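Local coordinates for dnab-like replicative helicase (PDB 3BH0), which probably couples ATP hydrolysis to 5'-3' unwinding of double-stranded DNA, as the C-terminal ATPase domain of a phage DnaB-family replicative helicase, at residues A[96-102]-A[181-187]; A[89-93]-A[148-154]; A[167-172]-A[216-222]. All blocks are in the same frame, centred on the assembly; numbering follows the deposited sequence.

Contact 1. Residues A[96-102]-A[181-187]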
loop_
_atom_site.group_PDB
_atom_site.type_symbol
_atom_site.label_atom_id
_atom_site.label_comp_id
_atom_site.label_asym_id
_atom_site.label_seq_id
_atom_site.Cartn_x
_atom_site.Cartn_y
_atom_site.Cartn_z
ATOM N N ASP A 96 -13.732 -7.487 2.345
ATOM C CA ASP A 96 -13.930 -8.566 1.366
ATOM C C ASP A 96 -13.503 -8.167 -0.056
ATOM O O ASP A 96 -13.972 -8.734 -1.053
ATOM C CB ASP A 96 -15.356 -9.133 1.402
ATOM C CG ASP A 96 -15.403 -10.613 1.029
ATOM O OD1 ASP A 96 -15.766 -10.920 -0.137
ATOM O OD2 ASP A 96 -15.056 -11.465 1.897
ATOM N N ASP A 97 -12.598 -7.193 -0.138
ATOM C CA ASP A 97 -11.924 -6.884 -1.386
ATOM C C ASP A 97 -10.770 -7.867 -1.513
ATOM O O ASP A 97 -10.383 -8.500 -0.516
ATOM C CB ASP A 97 -11.440 -5.434 -1.391
ATOM C CG ASP A 97 -12.590 -4.437 -1.369
ATOM O OD1 ASP A 97 -13.444 -4.503 -2.278
ATOM O OD2 ASP A 97 -12.645 -3.591 -0.445
ATOM N N VAL A 98 -10.246 -8.009 -2.733
ATOM C CA VAL A 98 -9.183 -8.965 -3.044
ATOM C C VAL A 98 -7.833 -8.253 -3.173
ATOM O O VAL A 98 -7.685 -7.331 -3.974
ATOM C CB VAL A 98 -9.499 -9.747 -4.350
ATOM C CG1 VAL A 98 -8.384 -10.736 -4.700
ATOM C CG2 VAL A 98 -10.828 -10.479 -4.227
ATOM N N VAL A 99 -6.858 -8.692 -2.381
ATOM C CA VAL A 99 -5.520 -8.107 -2.394
ATOM C C VAL A 99 -4.482 -9.051 -3.010
ATOM O O VAL A 99 -4.288 -10.162 -2.538
ATOM C CB VAL A 99 -5.067 -7.662 -0.980
ATOM C CG1 VAL A 99 -3.730 -6.917 -1.060
ATOM C CG2 VAL A 99 -6.130 -6.780 -0.313
ATOM N N ASN A 100 -3.838 -8.593 -4.080
ATOM C CA ASN A 100 -2.729 -9.289 -4.699
ATOM C C ASN A 100 -1.441 -8.590 -4.283
ATOM O O ASN A 100 -1.161 -7.470 -4.710
ATOM C CB ASN A 100 -2.841 -9.242 -6.221
ATOM C CG ASN A 100 -3.707 -10.354 -6.806
ATOM O OD1 ASN A 100 -4.326 -11.133 -6.085
ATOM N ND2 ASN A 100 -3.739 -10.428 -8.137
ATOM N N LEU A 101 -0.663 -9.250 -3.440
ATOM C CA LEU A 101 0.596 -8.688 -2.983
ATOM C C LEU A 101 1.744 -9.261 -3.786
ATOM O O LEU A 101 1.997 -10.468 -3.753
ATOM C CB LEU A 101 0.798 -8.928 -1.491
ATOM C CG LEU A 101 2.222 -8.742 -0.960
ATOM C CD1 LEU A 101 2.771 -7.300 -1.121
ATOM C CD2 LEU A 101 2.304 -9.221 0.496
ATOM N N HIS A 102 2.422 -8.388 -4.518
ATOM C CA HIS A 102 3.576 -8.780 -5.288
ATOM C C HIS A 102 4.820 -8.400 -4.496
ATOM O O HIS A 102 5.213 -7.231 -4.432
ATOM C CB HIS A 102 3.530 -8.165 -6.683
ATOM C CG HIS A 102 2.448 -8.737 -7.543
ATOM N ND1 HIS A 102 1.123 -8.371 -7.418
ATOM C CD2 HIS A 102 2.487 -9.675 -8.519
ATOM C CE1 HIS A 102 0.395 -9.060 -8.279
ATOM N NE2 HIS A 102 1.199 -9.853 -8.962
ATOM N N LYS A 181 -15.633 -8.690 -7.473
ATOM C CA LYS A 181 -14.732 -8.159 -6.458
ATOM C C LYS A 181 -13.747 -7.154 -7.028
ATOM O O LYS A 181 -13.124 -7.394 -8.063
ATOM C CB LYS A 181 -13.975 -9.296 -5.773
ATOM C CG LYS A 181 -14.845 -10.384 -5.179
ATOM C CD LYS A 181 -15.350 -10.008 -3.799
ATOM C CE LYS A 181 -15.740 -11.255 -3.032
ATOM N NZ LYS A 181 -14.546 -12.072 -2.639
ATOM N N ARG A 182 -13.614 -6.028 -6.344
ATOM C CA ARG A 182 -12.551 -5.077 -6.646
ATOM C C ARG A 182 -11.200 -5.614 -6.156
ATOM O O ARG A 182 -11.044 -5.904 -4.966
ATOM C CB ARG A 182 -12.873 -3.684 -6.081
ATOM C CG ARG A 182 -14.055 -3.636 -5.117
ATOM C CD ARG A 182 -14.429 -2.209 -4.733
ATOM N NE ARG A 182 -14.470 -2.076 -3.279
ATOM C CZ ARG A 182 -14.978 -1.043 -2.616
ATOM N NH1 ARG A 182 -15.517 -0.024 -3.264
ATOM N NH2 ARG A 182 -14.944 -1.033 -1.290
ATOM N N VAL A 183 -10.273 -5.791 -7.106
ATOM C CA VAL A 183 -8.904 -6.285 -6.888
ATOM C C VAL A 183 -7.955 -5.123 -6.572
ATOM O O VAL A 183 -8.070 -4.037 -7.148
ATOM C CB VAL A 183 -8.379 -7.048 -8.146
ATOM C CG1 VAL A 183 -6.942 -7.539 -7.974
ATOM C CG2 VAL A 183 -9.282 -8.221 -8.490
ATOM N N ILE A 184 -7.012 -5.352 -5.658
ATOM C CA ILE A 184 -6.026 -4.330 -5.310
ATOM C C ILE A 184 -4.639 -4.918 -5.505
ATOM O O ILE A 184 -4.308 -5.931 -4.903
ATOM C CB ILE A 184 -6.218 -3.829 -3.862
ATOM C CG1 ILE A 184 -7.633 -3.283 -3.677
ATOM C CG2 ILE A 184 -5.152 -2.763 -3.489
ATOM C CD1 ILE A 184 -8.405 -3.966 -2.588
ATOM N N VAL A 185 -3.833 -4.294 -6.355
ATOM C CA VAL A 185 -2.492 -4.809 -6.646
ATOM C C VAL A 185 -1.442 -4.050 -5.832
ATOM O O VAL A 185 -1.188 -2.880 -6.087
ATOM C CB VAL A 185 -2.198 -4.763 -8.171
ATOM C CG1 VAL A 185 -0.867 -5.421 -8.514
ATOM C CG2 VAL A 185 -3.349 -5.436 -8.935
ATOM N N MET A 186 -0.865 -4.719 -4.833
ATOM C CA MET A 186 0.190 -4.126 -4.002
ATOM C C MET A 186 1.548 -4.595 -4.482
ATOM O O MET A 186 1.775 -5.797 -4.640
ATOM C CB MET A 186 0.043 -4.510 -2.530
ATOM C CG MET A 186 -1.167 -3.952 -1.818
ATOM S SD MET A 186 -0.846 -3.727 -0.044
ATOM C CE MET A 186 -0.090 -2.099 -0.053
ATOM N N ILE A 187 2.465 -3.660 -4.699
ATOM C CA ILE A 187 3.788 -4.036 -5.164
ATOM C C ILE A 187 4.884 -3.713 -4.133
ATOM O O ILE A 187 5.225 -2.538 -3.927
ATOM C CB ILE A 187 4.058 -3.467 -6.565
ATOM C CG1 ILE A 187 2.865 -3.821 -7.474
ATOM C CG2 ILE A 187 5.404 -3.992 -7.124
ATOM C CD1 ILE A 187 2.758 -3.053 -8.732
#
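Val98 and Ile184 sit at the start of a parallel pairing in which five backbone hydrogen bonds join residues 98-102 to 182-186. The bonds zigzag: Val98 N gives to Arg182 O, Ile184 N to Val98 O at 2.7 Å, Asn100 N to Ile184 O, Met186 N to Asn100 O, and His102 N to Met186 O, also at 2.7 Å. Valine and isoleucine suit such strands because their beta-branched chains favour extended backbones.

On one face Val99 CG1 lies 4.0 Å from Met186 CG, and Leu101 CD1 meets Met186 CB. The flexible methionine chain leads on toward helix 81-93, where it touches Ala85 and Ala89. On the other face Val185 CG1 approaches the His102 ring at ND1, 3.7 Å away and obliquely. With CG beside the backbone N (chi1 -69°), the imidazole leaves Met186 O at its edge and stacks on Phe157.

Charges close the loop end of the pairing. Arg182 NE gives to Asp97 OD1 at 2.8 Å; OD1 lies in the guanidinium plane, but the carboxylate is turned 38° from it and met on its syn side. Arg182 NH1 is also bonded, to Thr49 O, which helps fix the guanidinium. Lys181 CB and CG cross Val98 CG2 at about a right angle before the chain bends to a salt bridge with exposed Asp96, its fine placement uncertain.

Helix 81-93 packs on the Val99, Leu101, Ile184 and Met186 face and helix 164-176 on the other, the alpha/beta/alpha layering of a RecA-like P-loop NTPase core.

Contact 2. Residues A[89-93]-A[148-154]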
loop_
_atom_site.group_PDB
_atom_site.type_symbol
_atom_site.label_atom_id
_atom_site.label_comp_id
_atom_site.label_asym_id
_atom_site.label_seq_id
_atom_site.Cartn_x
_atom_site.Cartn_y
_atom_site.Cartn_z
ATOM N N ALA A 89 -3.291 -3.933 3.509
ATOM C CA ALA A 89 -3.677 -5.142 2.787
ATOM C C ALA A 89 -4.742 -5.928 3.545
ATOM O O ALA A 89 -5.715 -6.397 2.957
ATOM C CB ALA A 89 -2.468 -6.018 2.504
ATOM N N LYS A 90 -4.567 -6.055 4.855
ATOM C CA LYS A 90 -5.465 -6.865 5.656
ATOM C C LYS A 90 -6.782 -6.146 5.886
ATOM O O LYS A 90 -7.832 -6.783 5.893
ATOM C CB LYS A 90 -4.800 -7.258 6.976
ATOM C CG LYS A 90 -5.341 -8.563 7.591
ATOM C CD LYS A 90 -6.243 -8.262 8.764
ATOM C CE LYS A 90 -6.918 -9.514 9.300
ATOM N NZ LYS A 90 -7.611 -9.151 10.592
ATOM N N ASN A 91 -6.711 -4.827 6.062
ATOM C CA ASN A 91 -7.880 -3.962 6.201
ATOM C C ASN A 91 -8.806 -3.982 4.989
ATOM O O ASN A 91 -10.030 -3.967 5.129
ATOM C CB ASN A 91 -7.430 -2.527 6.441
ATOM C CG ASN A 91 -7.051 -2.270 7.869
ATOM O OD1 ASN A 91 -7.277 -3.105 8.747
ATOM N ND2 ASN A 91 -6.482 -1.099 8.123
ATOM N N MET A 92 -8.206 -3.988 3.803
ATOM C CA MET A 92 -8.945 -4.127 2.550
ATOM C C MET A 92 -9.502 -5.525 2.381
ATOM O O MET A 92 -10.609 -5.688 1.873
ATOM C CB MET A 92 -8.045 -3.820 1.366
ATOM C CG MET A 92 -7.557 -2.409 1.340
ATOM S SD MET A 92 -6.308 -2.236 0.084
ATOM C CE MET A 92 -5.817 -0.576 0.455
ATOM N N SER A 93 -8.730 -6.531 2.785
ATOM C CA SER A 93 -9.199 -7.902 2.796
ATOM C C SER A 93 -10.449 -8.024 3.654
ATOM O O SER A 93 -11.356 -8.784 3.324
ATOM C CB SER A 93 -8.119 -8.838 3.317
ATOM O OG SER A 93 -8.634 -10.151 3.473
ATOM N N GLU A 148 -7.780 -16.170 10.609
ATOM C CA GLU A 148 -8.075 -14.931 9.889
ATOM C C GLU A 148 -7.343 -14.781 8.555
ATOM O O GLU A 148 -7.945 -14.322 7.572
ATOM C CB GLU A 148 -7.836 -13.715 10.775
ATOM C CG GLU A 148 -8.980 -13.486 11.722
ATOM C CD GLU A 148 -9.215 -12.028 11.983
ATOM O OE1 GLU A 148 -8.519 -11.490 12.872
ATOM O OE2 GLU A 148 -10.092 -11.431 11.310
ATOM N N ILE A 149 -6.066 -15.176 8.530
ATOM C CA ILE A 149 -5.241 -15.131 7.318
ATOM C C ILE A 149 -5.718 -16.172 6.299
ATOM O O ILE A 149 -5.707 -15.918 5.086
ATOM C CB ILE A 149 -3.716 -15.339 7.630
ATOM C CG1 ILE A 149 -3.252 -14.489 8.815
ATOM C CG2 ILE A 149 -2.843 -15.050 6.405
ATOM C CD1 ILE A 149 -3.372 -13.006 8.612
ATOM N N SER A 150 -6.129 -17.341 6.801
ATOM C CA SER A 150 -6.671 -18.432 5.973
ATOM C C SER A 150 -7.987 -18.070 5.301
ATOM O O SER A 150 -8.256 -18.498 4.178
ATOM C CB SER A 150 -6.884 -19.688 6.819
ATOM O OG SER A 150 -7.133 -20.811 5.991
ATOM N N ASN A 151 -8.801 -17.291 6.008
ATOM C CA ASN A 151 -10.087 -16.831 5.499
ATOM C C ASN A 151 -10.020 -15.369 5.055
ATOM O O ASN A 151 -10.960 -14.590 5.255
ATOM C CB ASN A 151 -11.182 -17.056 6.551
ATOM C CG ASN A 151 -11.448 -18.540 6.813
ATOM O OD1 ASN A 151 -10.516 -19.344 6.954
ATOM N ND2 ASN A 151 -12.727 -18.911 6.873
ATOM N N SER A 152 -8.885 -15.007 4.459
ATOM C CA SER A 152 -8.679 -13.672 3.912
ATOM C C SER A 152 -8.492 -13.745 2.396
ATOM O O SER A 152 -8.260 -14.826 1.830
ATOM C CB SER A 152 -7.468 -12.998 4.567
ATOM O OG SER A 152 -6.263 -13.477 3.999
ATOM N N ASN A 153 -8.581 -12.579 1.755
ATOM C CA ASN A 153 -8.435 -12.466 0.306
ATOM C C ASN A 153 -7.078 -11.847 -0.056
ATOM O O ASN A 153 -6.980 -10.909 -0.856
ATOM C CB ASN A 153 -9.600 -11.653 -0.266
ATOM C CG ASN A 153 -10.919 -12.011 0.380
ATOM O OD1 ASN A 153 -11.419 -13.118 0.203
ATOM N ND2 ASN A 153 -11.470 -11.087 1.165
ATOM N N ILE A 154 -6.040 -12.387 0.567
ATOM C CA ILE A 154 -4.695 -11.928 0.369
ATOM C C ILE A 154 -4.039 -12.987 -0.474
ATOM O O ILE A 154 -3.939 -14.138 -0.064
ATOM C CB ILE A 154 -3.930 -11.793 1.711
ATOM C CG1 ILE A 154 -4.672 -10.879 2.689
ATOM C CG2 ILE A 154 -2.481 -11.308 1.484
ATOM C CD1 ILE A 154 -4.286 -9.426 2.606
#
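Ser93 and Asn153 bring together the last turn of helix 81-93 and the turn that leads from helix 139-150 into the edge strand 154-157 of the P-loop NTPase sheet. Helix 81-93 follows the probable Walker A loop, so this contact lies at the far end of that helix from the nucleotide-binding motif.

Hydrogen bonding centres on the serine. Its OG lies anti to the backbone N (chi1 173°), which directs the oxygen to the turn, where Ser93 OG accepts from Asn153 N at 3.0 Å with an N-H...O angle of 166°. The Asn153 side chain adds a second link: ND2 points to Ser93 O, near the helix end, but the bond is weak and bent, and the same nitrogen makes another weak bond to Asp97 O. A small hydroxyl residue fits here because it can approach the main chain closely, and an asparagine because its amide can reach Ser93 O at the helix end and Asp97 O beyond it.

The charged pair lies farther out. Lys90 and Glu148 cross at about a right angle, and Lys90 NZ stands 3.4 Å from both OE1 and OE2 of Glu148, a long, weak salt bridge straddling the carboxylate. Lys90 gets there by a bend at chi2 (-105°).

Apolar contact comes from Ile154, whose CD1 tucks against the helix: 3.9 Å from Ala89 CB, equally far from Ser93 CB, and 3.4 Å from Ala89 O. The small alanine lets the isoleucine tip come near the helix backbone, and both residues also touch Val99 of the neighbouring strand.

The turn is itself braced: Ser152 OG gives to Ile149 O at 2.7 Å, while Ser152 CB rests 3.3 Å from Ser93 OG.

Contact 3. Residues A[167-172]-A[216-222]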
loop_
_atom_site.group_PDB
_atom_site.type_symbol
_atom_site.label_atom_id
_atom_site.label_comp_id
_atom_site.label_asym_id
_atom_site.label_seq_id
_atom_site.Cartn_x
_atom_site.Cartn_y
_atom_site.Cartn_z
ATOM N N ILE A 167 2.886 -8.890 -13.997
ATOM C CA ILE A 167 1.865 -8.553 -12.991
ATOM C C ILE A 167 0.499 -8.346 -13.630
ATOM O O ILE A 167 -0.532 -8.695 -13.039
ATOM C CB ILE A 167 2.283 -7.319 -12.137
ATOM C CG1 ILE A 167 3.550 -7.654 -11.328
ATOM C CG2 ILE A 167 1.126 -6.829 -11.264
ATOM C CD1 ILE A 167 4.100 -6.523 -10.499
ATOM N N TRP A 168 0.513 -7.756 -14.828
ATOM C CA TRP A 168 -0.662 -7.634 -15.696
ATOM C C TRP A 168 -1.360 -8.970 -15.840
ATOM O O TRP A 168 -2.555 -9.098 -15.586
ATOM C CB TRP A 168 -0.232 -7.158 -17.097
ATOM C CG TRP A 168 -1.355 -6.575 -17.893
ATOM C CD1 TRP A 168 -2.474 -7.223 -18.332
ATOM C CD2 TRP A 168 -1.477 -5.216 -18.335
ATOM N NE1 TRP A 168 -3.286 -6.357 -19.018
ATOM C CE2 TRP A 168 -2.703 -5.114 -19.033
ATOM C CE3 TRP A 168 -0.665 -4.077 -18.218
ATOM C CZ2 TRP A 168 -3.145 -3.906 -19.619
ATOM C CZ3 TRP A 168 -1.096 -2.878 -18.806
ATOM C CH2 TRP A 168 -2.334 -2.804 -19.498
ATOM N N SER A 169 -0.589 -9.962 -16.263
ATOM C CA SER A 169 -1.072 -11.327 -16.421
ATOM C C SER A 169 -1.796 -11.875 -15.176
ATOM O O SER A 169 -2.894 -12.426 -15.282
ATOM C CB SER A 169 0.094 -12.225 -16.818
ATOM O OG SER A 169 -0.357 -13.539 -17.070
ATOM N N LYS A 170 -1.191 -11.678 -14.002
ATOM C CA LYS A 170 -1.732 -12.190 -12.738
ATOM C C LYS A 170 -2.975 -11.457 -12.267
ATOM O O LYS A 170 -3.878 -12.053 -11.697
ATOM C CB LYS A 170 -0.656 -12.168 -11.652
ATOM C CG LYS A 170 0.631 -12.874 -12.056
ATOM C CD LYS A 170 0.471 -14.405 -12.097
ATOM C CE LYS A 170 1.690 -15.035 -12.720
ATOM N NZ LYS A 170 1.761 -16.503 -12.475
ATOM N N THR A 171 -3.009 -10.155 -12.492
ATOM C CA THR A 171 -4.167 -9.340 -12.125
ATOM C C THR A 171 -5.435 -9.790 -12.871
ATOM O O THR A 171 -6.501 -9.917 -12.269
ATOM C CB THR A 171 -3.887 -7.853 -12.406
ATOM O OG1 THR A 171 -2.607 -7.500 -11.861
ATOM C CG2 THR A 171 -4.955 -6.986 -11.796
ATOM N N ARG A 172 -5.300 -10.026 -14.179
ATOM C CA ARG A 172 -6.399 -10.533 -15.016
ATOM C C ARG A 172 -6.842 -11.901 -14.536
ATOM O O ARG A 172 -8.026 -12.121 -14.220
ATOM C CB ARG A 172 -5.963 -10.612 -16.479
ATOM C CG ARG A 172 -5.650 -9.257 -17.088
ATOM C CD ARG A 172 -5.547 -9.340 -18.585
ATOM N NE ARG A 172 -6.779 -9.868 -19.170
ATOM C CZ ARG A 172 -6.815 -10.731 -20.182
ATOM N NH1 ARG A 172 -5.688 -11.172 -20.719
ATOM N NH2 ARG A 172 -7.982 -11.155 -20.648
ATOM N N MET A 216 -2.176 -0.093 -16.483
ATOM C CA MET A 216 -2.726 -1.317 -15.913
ATOM C C MET A 216 -3.866 -1.056 -14.923
ATOM O O MET A 216 -4.907 -1.712 -14.987
ATOM C CB MET A 216 -1.628 -2.137 -15.239
ATOM C CG MET A 216 -2.145 -3.414 -14.567
ATOM S SD MET A 216 -0.824 -4.417 -13.872
ATOM C CE MET A 216 -0.450 -3.477 -12.384
ATOM N N ALA A 217 -3.663 -0.111 -14.003
ATOM C CA ALA A 217 -4.703 0.296 -13.058
ATOM C C ALA A 217 -5.978 0.649 -13.819
ATOM O O ALA A 217 -7.065 0.165 -13.497
ATOM C CB ALA A 217 -4.225 1.487 -12.221
ATOM N N ARG A 218 -5.812 1.496 -14.838
ATOM C CA ARG A 218 -6.905 1.973 -15.688
ATOM C C ARG A 218 -7.518 0.871 -16.570
ATOM O O ARG A 218 -8.729 0.654 -16.533
ATOM C CB ARG A 218 -6.414 3.147 -16.554
ATOM C CG ARG A 218 -6.210 4.445 -15.783
ATOM C CD ARG A 218 -7.410 5.388 -15.897
ATOM N NE ARG A 218 -7.396 6.040 -17.203
ATOM C CZ ARG A 218 -8.397 6.036 -18.079
ATOM N NH1 ARG A 218 -9.564 5.467 -17.800
ATOM N NH2 ARG A 218 -8.223 6.654 -19.231
ATOM N N GLU A 219 -6.674 0.186 -17.343
ATOM C CA GLU A 219 -7.113 -0.767 -18.381
ATOM C C GLU A 219 -7.751 -2.013 -17.786
ATOM O O GLU A 219 -8.726 -2.525 -18.329
ATOM C CB GLU A 219 -5.950 -1.138 -19.322
ATOM C CG GLU A 219 -6.368 -1.617 -20.709
ATOM C CD GLU A 219 -5.464 -1.074 -21.842
ATOM O OE1 GLU A 219 -4.227 -1.295 -21.799
ATOM O OE2 GLU A 219 -6.003 -0.430 -22.788
ATOM N N LEU A 220 -7.216 -2.492 -16.665
ATOM C CA LEU A 220 -7.820 -3.633 -15.959
ATOM C C LEU A 220 -8.832 -3.221 -14.892
ATOM O O LEU A 220 -9.540 -4.061 -14.351
ATOM C CB LEU A 220 -6.752 -4.570 -15.369
ATOM C CG LEU A 220 -5.670 -5.079 -16.324
ATOM C CD1 LEU A 220 -4.710 -6.026 -15.586
ATOM C CD2 LEU A 220 -6.304 -5.750 -17.566
ATOM N N ASP A 221 -8.905 -1.927 -14.594
ATOM C CA ASP A 221 -9.887 -1.407 -13.633
ATOM C C ASP A 221 -9.582 -1.872 -12.197
ATOM O O ASP A 221 -10.468 -2.328 -11.461
ATOM C CB ASP A 221 -11.332 -1.775 -14.067
ATOM C CG ASP A 221 -12.390 -0.852 -13.468
ATOM O OD1 ASP A 221 -12.094 0.336 -13.179
ATOM O OD2 ASP A 221 -13.535 -1.329 -13.292
ATOM N N VAL A 222 -8.321 -1.726 -11.795
ATOM C CA VAL A 222 -7.891 -2.092 -10.438
ATOM C C VAL A 222 -7.223 -0.932 -9.696
ATOM O O VAL A 222 -6.785 0.038 -10.314
ATOM C CB VAL A 222 -6.936 -3.331 -10.437
ATOM C CG1 VAL A 222 -7.689 -4.595 -10.901
ATOM C CG2 VAL A 222 -5.660 -3.082 -11.280
#
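Trp168 lays its indole against Met216, Glu219 and Leu220 of the neighbouring helix. From CB the side chain sets off anti to the backbone N (chi1 -161°), carrying the ring to the last turns of helix 202-220. At its root Met216 SD lies beside Trp168 CA; separately, SD stands 5.2 Å from the centroid of the Trp168 five-membered ring and oblique to it, a Met-aromatic contact. Farther out, CG and CD1 lie under Leu220 CD1, which stands 3.8 Å from the five-ring centroid and only 17° off its normal, a CH-pi contact. Trp168 NE1 meets the other methyl, Leu220 CD2, at 3.4 Å, and Arg172 CG backs the leucine methyls from the rim. Along the six-membered ring CE3 touches Met216 CB, while Met216 CA makes a second CH-pi contact over the same face, 4.1 Å from the centroid of that ring. At the tip Trp168 CH2 approaches Glu219 OE1 at 3.3 Å, the oxygen at the ring edge. A wide, flat tryptophan bridges the helices, since the axes of segments 167-172 and 216-220 pass 11.2 Å apart at closest, at 33°; branched leucine and flexible methionine mould to its face.

Deeper in, Thr171 CB and CG2 meet Leu220 CD1, and Thr171 CG2 reaches tip to tip to Val222 CG1 at 3.7 Å. Thr171 OG1 is turned back to Ile167 O, 2.7 Å away, leaving its methyl for the apolar side. Ile167 CG2 packs on Met216 CE.

Helix 202-220 ends in a Schellman motif at Asp221. The helices belong to successive beta-alpha-beta crossovers on one face of the RecA-like sheet.

How the contacts relate
Contact 1 is the core of the three, pairing two inner strands, and contacts 2 and 3 flank it on its two faces. Ala89 and Met92 of segment 89-93 pack on one, Ile167, Thr171 and Val222 of contact 3 on the other. Contact 2 also joins contact 1 along the backbone, probably through Val99 N to Asn153 O at 2.7 Å. Chemistry follows place: backbone bonds dominate in the sheet, with charges at its loop end; partly buried contact 2 relies on serine, asparagine and a weak ion pair; contact 3, largely buried with an exposed rim at Arg172 and Glu219, has no hydrogen bonds between its segments and depends on aromatic and apolar fit.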